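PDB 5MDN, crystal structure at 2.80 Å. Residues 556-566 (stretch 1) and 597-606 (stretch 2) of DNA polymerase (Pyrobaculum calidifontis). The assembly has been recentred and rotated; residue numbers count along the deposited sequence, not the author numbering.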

# COMPACT_ATOMS: atom_id res chain seq x y z
N VAL A 556 15.44 -26.94 -11.00
CA VAL A 556 15.26 -25.52 -10.70
C VAL A 556 14.78 -24.84 -11.97
O VAL A 556 15.55 -24.68 -12.93
N ILE A 557 13.51 -24.44 -11.98
CA ILE A 557 12.92 -23.84 -13.17
C ILE A 557 13.22 -22.35 -13.25
O ILE A 557 13.46 -21.81 -14.34
N TYR A 558 13.25 -21.67 -12.11
CA TYR A 558 13.41 -20.22 -12.08
C TYR A 558 14.13 -19.84 -10.80
O TYR A 558 13.98 -20.50 -9.76
N GLY A 559 14.93 -18.78 -10.87
CA GLY A 559 15.59 -18.27 -9.69
C GLY A 559 16.05 -16.83 -9.85
O GLY A 559 16.87 -16.52 -10.71
N ASP A 560 15.52 -15.95 -9.02
CA ASP A 560 15.96 -14.57 -8.95
C ASP A 560 16.49 -14.27 -7.55
O ASP A 560 16.60 -15.16 -6.69
N THR A 561 16.85 -13.01 -7.33
CA THR A 561 17.50 -12.60 -6.09
C THR A 561 16.66 -12.92 -4.85
O THR A 561 17.23 -13.21 -3.79
N ASP A 562 15.33 -12.85 -4.95
CA ASP A 562 14.49 -13.02 -3.77
C ASP A 562 13.81 -14.38 -3.67
O ASP A 562 13.27 -14.70 -2.60
N SER A 563 13.79 -15.19 -4.73
CA SER A 563 13.17 -16.51 -4.65
C SER A 563 13.69 -17.39 -5.78
O SER A 563 14.29 -16.91 -6.75
N LEU A 564 13.49 -18.69 -5.64
CA LEU A 564 13.69 -19.62 -6.74
C LEU A 564 12.59 -20.66 -6.76
O LEU A 564 12.11 -21.10 -5.70
N PHE A 565 12.17 -21.05 -7.96
CA PHE A 565 11.11 -22.03 -8.15
C PHE A 565 11.74 -23.39 -8.40
O PHE A 565 12.65 -23.51 -9.23
N VAL A 566 11.26 -24.42 -7.70
CA VAL A 566 11.80 -25.76 -7.83
C VAL A 566 10.65 -26.76 -7.96
O VAL A 566 9.51 -26.49 -7.57
N LEU A 597 2.64 -21.56 -15.52
CA LEU A 597 2.82 -21.20 -16.93
C LEU A 597 3.70 -19.96 -17.02
O LEU A 597 3.26 -18.86 -16.65
N PHE A 598 4.92 -20.12 -17.52
CA PHE A 598 5.79 -19.00 -17.84
C PHE A 598 5.56 -18.62 -19.30
O PHE A 598 5.78 -19.43 -20.20
N THR A 599 5.13 -17.38 -19.53
CA THR A 599 4.89 -16.90 -20.89
C THR A 599 6.15 -16.32 -21.52
O THR A 599 6.36 -16.46 -22.73
N GLU A 600 6.99 -15.66 -20.72
CA GLU A 600 8.22 -15.05 -21.21
C GLU A 600 9.36 -15.46 -20.29
O GLU A 600 9.17 -16.12 -19.27
N ALA A 601 10.58 -15.06 -20.67
CA ALA A 601 11.77 -15.41 -19.90
C ALA A 601 12.02 -14.43 -18.77
O ALA A 601 13.16 -14.02 -18.52
N LYS A 602 10.97 -14.03 -18.05
CA LYS A 602 11.07 -13.15 -16.90
C LYS A 602 10.22 -13.72 -15.78
O LYS A 602 9.82 -14.89 -15.84
N LYS A 603 9.94 -12.92 -14.75
CA LYS A 603 8.97 -13.31 -13.73
C LYS A 603 7.56 -12.88 -14.15
O LYS A 603 6.88 -12.09 -13.50
N ARG A 604 7.14 -13.43 -15.28
CA ARG A 604 5.79 -13.25 -15.82
C ARG A 604 5.17 -14.63 -15.90
O ARG A 604 5.51 -15.42 -16.80
N TYR A 605 4.26 -14.94 -14.98
CA TYR A 605 3.71 -16.29 -14.92
C TYR A 605 2.34 -16.26 -14.28
O TYR A 605 1.95 -15.31 -13.59
N ALA A 606 1.59 -17.34 -14.52
CA ALA A 606 0.37 -17.65 -13.80
C ALA A 606 0.54 -18.98 -13.09
O ALA A 606 1.27 -19.86 -13.55

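The most unusual feature of this contact is that it joins two hairpin-like stretches without a single hydrogen bond between them. Placing hydrogens yields no donor-acceptor pair across the interface, and the backbones stay well apart: the nearest CA atoms, those of Tyr 558 and Lys 603, are 8.4 Å from each other. The 329 Å² buried, summed over both sides, comes mostly from residues whose side chains face the partner, mainly four aromatic residues and one lysine; Lys 602 adds its backbone O, 4.1 Å from Tyr 558 CE1.

In stretch 1, the strands 556-560 and 563-566 pair with each other, as Phe 565 N to Tyr 558 O at 2.6 Å attests. Ile 557, Tyr 558, Asp 560, Ser 563 and Phe 565 direct their CA-to-CB bonds toward stretch 2. Phe 598, Lys 603 and Tyr 605 answer from the other side, whereas Ala 601 and Lys 602 point away.

Phe 598 (chi1 m, -83°) meets three residues. Its CZ lies 3.8 Å from Tyr 558 CB and 4.0 Å from Phe 565 CD2, and its CE1 is 4.5 Å from Ile 557 CG2, the branch of an m, t side chain. The ring geometry differs from partner to partner. With Tyr 558 (chi1 t) the planes are inclined by 30° but the rings are slid apart, with centroids 5.6 Å from each other, so they barely overlap. With Phe 565 (chi1 m) the planes meet at 60° with centroids 5.9 Å apart, an offset arrangement in which the edge of Phe 598 is turned to the face of Phe 565.

Phe 565 in turn presents its own edge to Tyr 605 (chi1 p). Here the evidence is cleaner: the planes are at 88°, the centroids 5.2 Å apart, and Phe 565 CZ approaches Tyr 605 CZ to 3.6 Å. Phe 565 thus receives one edge and offers another, linking the rings of Phe 598 and Tyr 605.

Lys 603 touches Tyr 558, Asp 560, Ser 563 and Phe 565. Chi1 to chi3 are all t, which extends the chain, and chi4 turns to p at 68°. Its aliphatic part supplies the first contacts: CB is 3.3 Å from Tyr 558 OH, and CD is 3.9 Å from Asp 560 OD2. The amino group reaches the edge of the Phe 565 ring, with NZ 3.3 Å from CZ. Because NZ lies near the ring plane, not above a face, this is not the geometry of a cation-pi contact. NZ also remains 4.2 Å from Ser 563 OG, too far for a hydrogen bond.

Tyr 558, Asp 560 and Ser 563 form side-chain hydrogen bonds within their own hairpin. Tyr 558 OH donates to Asp 560 OD2 at 2.7 Å, and the same OH is the atom that meets Lys 603 CB. Asp 560 (chi1 p) also accepts at OD1 from Ser 563 OG at 3.2 Å and from Ser 563 N at 2.9 Å, so both carboxylate oxygens are engaged within the stretch.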

# COMPACT_ATOMS: atom_id res chain seq x y z
CB VAL A 556 16.55 -24.88 -10.17
CG1 VAL A 556 16.36 -23.39 -9.98
CG2 VAL A 556 16.97 -25.54 -8.87
CB ILE A 557 11.40 -24.09 -13.17
CG1 ILE A 557 11.09 -25.56 -12.90
CG2 ILE A 557 10.78 -23.62 -14.47
CD1 ILE A 557 9.67 -25.80 -12.42
CB TYR A 558 12.05 -19.51 -12.18
CG TYR A 558 12.08 -18.02 -11.89
CD1 TYR A 558 12.31 -17.11 -12.92
CD2 TYR A 558 11.85 -17.53 -10.62
CE1 TYR A 558 12.33 -15.75 -12.67
CE2 TYR A 558 11.87 -16.17 -10.36
CZ TYR A 558 12.11 -15.29 -11.39
OH TYR A 558 12.12 -13.94 -11.14
CB ASP A 560 14.85 -13.61 -9.38
CG ASP A 560 13.62 -13.71 -8.50
OD1 ASP A 560 13.62 -14.53 -7.57
OD2 ASP A 560 12.67 -12.95 -8.74
CB THR A 561 17.83 -11.11 -6.15
OG1 THR A 561 17.42 -10.57 -7.41
CG2 THR A 561 19.33 -10.89 -5.97
CB ASP A 562 13.44 -11.89 -3.71
CG ASP A 562 12.48 -11.90 -4.89
OD1 ASP A 562 12.73 -12.67 -5.84
OD2 ASP A 562 11.49 -11.14 -4.86
CB SER A 563 11.64 -16.41 -4.72
OG SER A 563 11.22 -15.87 -5.96
CB LEU A 564 15.09 -20.29 -6.69
CG LEU A 564 15.72 -20.91 -5.44
CD1 LEU A 564 14.99 -22.14 -4.95
CD2 LEU A 564 17.18 -21.24 -5.74
CB PHE A 565 10.20 -21.65 -9.33
CG PHE A 565 9.40 -20.38 -9.13
CD1 PHE A 565 9.86 -19.34 -8.33
CD2 PHE A 565 8.18 -20.22 -9.78
CE1 PHE A 565 9.12 -18.18 -8.17
CE2 PHE A 565 7.44 -19.07 -9.62
CZ PHE A 565 7.91 -18.05 -8.81
CB VAL A 566 12.71 -26.16 -6.64
CG1 VAL A 566 13.92 -25.23 -6.56
CG2 VAL A 566 11.93 -26.14 -5.34
CB LEU A 597 1.47 -20.97 -17.59
CG LEU A 597 1.50 -20.29 -18.96
CD1 LEU A 597 2.20 -21.16 -20.00
CD2 LEU A 597 0.08 -19.98 -19.38
CB PHE A 598 7.26 -19.35 -17.60
CG PHE A 598 7.70 -19.19 -16.17
CD1 PHE A 598 7.60 -20.25 -15.28
CD2 PHE A 598 8.22 -17.99 -15.73
CE1 PHE A 598 8.01 -20.11 -13.97
CE2 PHE A 598 8.64 -17.84 -14.42
CZ PHE A 598 8.53 -18.90 -13.54
CB THR A 599 3.77 -15.85 -20.89
OG1 THR A 599 4.16 -14.73 -20.10
CG2 THR A 599 2.49 -16.45 -20.34
CB GLU A 600 8.08 -13.52 -21.25
CG GLU A 600 6.92 -13.05 -22.12
CD GLU A 600 6.57 -11.59 -21.92
OE1 GLU A 600 7.26 -10.90 -21.14
OE2 GLU A 600 5.58 -11.14 -22.55
CB ALA A 601 12.97 -15.49 -20.83
CB LYS A 602 10.64 -11.72 -17.27
CG LYS A 602 10.18 -11.59 -18.72
CD LYS A 602 9.61 -10.23 -19.05
CE LYS A 602 10.65 -9.29 -19.66
NZ LYS A 602 10.06 -7.94 -19.91
CB LYS A 603 9.35 -12.75 -12.37
CG LYS A 603 8.52 -13.33 -11.22
CD LYS A 603 8.92 -12.79 -9.86
CE LYS A 603 7.97 -13.30 -8.78
NZ LYS A 603 8.09 -14.77 -8.54
CB ARG A 604 5.83 -12.56 -17.18
CG ARG A 604 4.47 -12.43 -17.83
CD ARG A 604 3.56 -11.60 -16.95
NE ARG A 604 2.25 -11.33 -17.54
CZ ARG A 604 1.16 -12.06 -17.30
NH1 ARG A 604 1.22 -13.09 -16.47
NH2 ARG A 604 0.01 -11.74 -17.88
CB TYR A 605 4.64 -17.23 -14.13
CG TYR A 605 4.70 -16.95 -12.65
CD1 TYR A 605 5.58 -16.01 -12.13
CD2 TYR A 605 3.88 -17.64 -11.76
CE1 TYR A 605 5.64 -15.75 -10.78
CE2 TYR A 605 3.94 -17.39 -10.40
CZ TYR A 605 4.82 -16.45 -9.91
OH TYR A 605 4.87 -16.19 -8.56
CB ALA A 606 -0.83 -17.70 -14.74